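Local coordinates for protein putative ring-cleaving dioxygenase MhqO (Bacillus subtilis subsp. subtilis, PDB 3OAJ) that probably cleaves aromatic rings as an iron-dependent extradiol dioxygenase, and may thereby help to degrade and detoxify aromatic compounds, at residues K97-F102 against V117-P122. Numbering follows the deposited sequence.
Sequences KRLEKF and VEFDDP
Leu99 meets the face of the Phe119 ring, an example of a single leucine joining a helix to a strand of the sheet beneath it. Its CD1 methyl makes a CH-pi contact, standing 4.0 Å from the centroid of the Phe119 ring. The approach is 18° off the ring normal, with the methyl off-centre, over the CG-CD1 bond. The closest pair of atoms is CD1 of Leu99 and CD1 of Phe119, 3.8 Å apart. CD2 of Leu99 lies over the same face, toward the other ortho carbon, 4.2 Å from CD2 of Phe119. The two side chains cross at about a right angle.

With chi1 at 57° the Phe119 ring is laid across beneath the leucine rather than pointed at it, and chi2 of -76° turns a face to the methyls. Two residues earlier on the strand, Val117 points to the same side, and its CG1, anti to the backbone N, comes within 4.0 Å of CD1 of Leu99. That single methyl of the leucine therefore touches both strand residues. No hydrogen bond joins the two segments, and all three touching residues are buried.

Phe119 also packs on Phe25 of helix 19-29 and on Leu127 and Ile129 of the adjoining strand 126-131, while Arg98 donates to the carbonyl oxygens of Gly28 and Val29 at the end of helix 19-29. Far from the metal site, this is apolar helix-on-sheet packing, joining helix 92-101 to strand 114-120 within a βαβββ module of the vicinal oxygen chelate fold.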
loop_
_atom_site.group_PDB
_atom_site.type_symbol
_atom_site.label_atom_id
_atom_site.label_comp_id
_atom_site.label_asym_id
_atom_site.label_seq_id
_atom_site.Cartn_x
_atom_site.Cartn_y
_atom_site.Cartn_z
ATOM N N LYS A 97 -9.846 19.625 7.493
ATOM C CA LYS A 97 -9.793 20.988 6.924
ATOM C C LYS A 97 -8.972 21.009 5.621
ATOM O O LYS A 97 -9.312 21.727 4.671
ATOM C CB LYS A 97 -9.266 22.030 7.928
ATOM C CG LYS A 97 -10.128 22.232 9.165
ATOM C CD LYS A 97 -11.513 22.740 8.876
ATOM C CE LYS A 97 -12.207 23.112 10.188
ATOM N NZ LYS A 97 -13.381 23.977 9.948
ATOM N N ARG A 98 -7.913 20.208 5.568
ATOM C CA ARG A 98 -7.091 20.115 4.369
ATOM C C ARG A 98 -7.862 19.491 3.206
ATOM O O ARG A 98 -7.815 20.003 2.084
ATOM C CB ARG A 98 -5.795 19.367 4.663
ATOM C CG ARG A 98 -4.853 19.243 3.468
ATOM C CD ARG A 98 -3.479 18.699 3.910
ATOM N NE ARG A 98 -2.508 18.739 2.823
ATOM C CZ ARG A 98 -1.810 19.815 2.474
ATOM N NH1 ARG A 98 -1.970 20.968 3.135
ATOM N NH2 ARG A 98 -0.951 19.733 1.458
ATOM N N LEU A 99 -8.567 18.384 3.453
ATOM C CA LEU A 99 -9.424 17.808 2.401
ATOM C C LEU A 99 -10.473 18.794 1.881
ATOM O O LEU A 99 -10.733 18.856 0.664
ATOM C CB LEU A 99 -10.073 16.503 2.868
ATOM C CG LEU A 99 -9.126 15.320 3.097
ATOM C CD1 LEU A 99 -9.894 14.171 3.704
ATOM C CD2 LEU A 99 -8.370 14.877 1.821
ATOM N N GLU A 100 -11.086 19.522 2.792
ATOM C CA GLU A 100 -12.015 20.593 2.414
ATOM C C GLU A 100 -11.396 21.661 1.517
ATOM O O GLU A 100 -12.002 22.022 0.557
ATOM C CB GLU A 100 -12.683 21.219 3.653
ATOM C CG GLU A 100 -13.575 22.340 3.333
ATOM C CD GLU A 100 -14.109 23.096 4.533
ATOM O OE1 GLU A 100 -13.363 23.866 5.188
ATOM O OE2 GLU A 100 -15.332 22.984 4.709
ATOM N N LYS A 101 -10.206 22.108 1.878
ATOM C CA LYS A 101 -9.448 23.110 1.115
ATOM C C LYS A 101 -9.210 22.623 -0.318
ATOM O O LYS A 101 -9.242 23.420 -1.271
ATOM C CB LYS A 101 -8.110 23.378 1.832
ATOM C CG LYS A 101 -7.118 24.325 1.163
ATOM C CD LYS A 101 -5.798 24.264 1.930
ATOM C CE LYS A 101 -4.659 24.986 1.224
ATOM N NZ LYS A 101 -3.494 25.083 2.163
ATOM N N PHE A 102 -8.977 21.317 -0.463
ATOM C CA PHE A 102 -8.741 20.726 -1.774
ATOM C C PHE A 102 -9.992 20.191 -2.464
ATOM O O PHE A 102 -9.877 19.502 -3.481
ATOM C CB PHE A 102 -7.642 19.664 -1.699
ATOM C CG PHE A 102 -6.269 20.249 -1.508
ATOM C CD1 PHE A 102 -5.640 20.947 -2.547
ATOM C CD2 PHE A 102 -5.606 20.119 -0.294
ATOM C CE1 PHE A 102 -4.378 21.494 -2.375
ATOM C CE2 PHE A 102 -4.325 20.676 -0.104
ATOM C CZ PHE A 102 -3.714 21.357 -1.151
ATOM N N VAL A 117 -11.906 9.078 8.951
ATOM C CA VAL A 117 -12.284 9.945 7.844
ATOM C C VAL A 117 -12.152 9.108 6.571
ATOM O O VAL A 117 -11.059 8.595 6.274
ATOM C CB VAL A 117 -11.366 11.192 7.767
ATOM C CG1 VAL A 117 -11.679 12.052 6.534
ATOM C CG2 VAL A 117 -11.516 12.026 9.030
ATOM N N GLU A 118 -13.255 8.961 5.838
ATOM C CA GLU A 118 -13.298 8.184 4.597
ATOM C C GLU A 118 -13.313 9.128 3.417
ATOM O O GLU A 118 -14.077 10.075 3.397
ATOM C CB GLU A 118 -14.552 7.300 4.550
ATOM C CG GLU A 118 -14.738 6.398 5.770
ATOM C CD GLU A 118 -13.770 5.240 5.787
ATOM O OE1 GLU A 118 -13.492 4.642 4.714
ATOM O OE2 GLU A 118 -13.274 4.934 6.885
ATOM N N PHE A 119 -12.499 8.830 2.410
ATOM C CA PHE A 119 -12.462 9.618 1.180
ATOM C C PHE A 119 -11.853 8.789 0.052
ATOM O O PHE A 119 -11.185 7.779 0.306
ATOM C CB PHE A 119 -11.669 10.917 1.383
ATOM C CG PHE A 119 -10.251 10.702 1.868
ATOM C CD1 PHE A 119 -9.986 10.363 3.196
ATOM C CD2 PHE A 119 -9.178 10.852 0.989
ATOM C CE1 PHE A 119 -8.676 10.180 3.663
ATOM C CE2 PHE A 119 -7.870 10.673 1.436
ATOM C CZ PHE A 119 -7.608 10.338 2.781
ATOM N N ASP A 120 -12.077 9.223 -1.185
ATOM C CA ASP A 120 -11.461 8.571 -2.332
ATOM C C ASP A 120 -10.304 9.391 -2.874
ATOM O O ASP A 120 -10.294 10.621 -2.768
ATOM C CB ASP A 120 -12.485 8.365 -3.463
ATOM C CG ASP A 120 -13.477 7.241 -3.192
ATOM O OD1 ASP A 120 -13.340 6.525 -2.170
ATOM O OD2 ASP A 120 -14.393 7.053 -4.032
ATOM N N ASP A 121 -9.341 8.710 -3.489
ATOM C CA ASP A 121 -8.320 9.409 -4.261
ATOM C C ASP A 121 -8.909 9.759 -5.642
ATOM O O ASP A 121 -10.058 9.407 -5.918
ATOM C CB ASP A 121 -6.990 8.617 -4.279
ATOM C CG ASP A 121 -6.886 7.562 -5.388
ATOM O OD1 ASP A 121 -7.832 7.313 -6.172
ATOM O OD2 ASP A 121 -5.777 6.970 -5.478
ATOM N N PRO A 122 -8.150 10.488 -6.487
ATOM C CA PRO A 122 -8.706 10.992 -7.750
ATOM C C PRO A 122 -9.106 9.908 -8.736
ATOM O O PRO A 122 -9.861 10.177 -9.680
ATOM C CB PRO A 122 -7.568 11.838 -8.329
ATOM C CG PRO A 122 -6.706 12.164 -7.166
ATOM C CD PRO A 122 -6.781 10.975 -6.269
#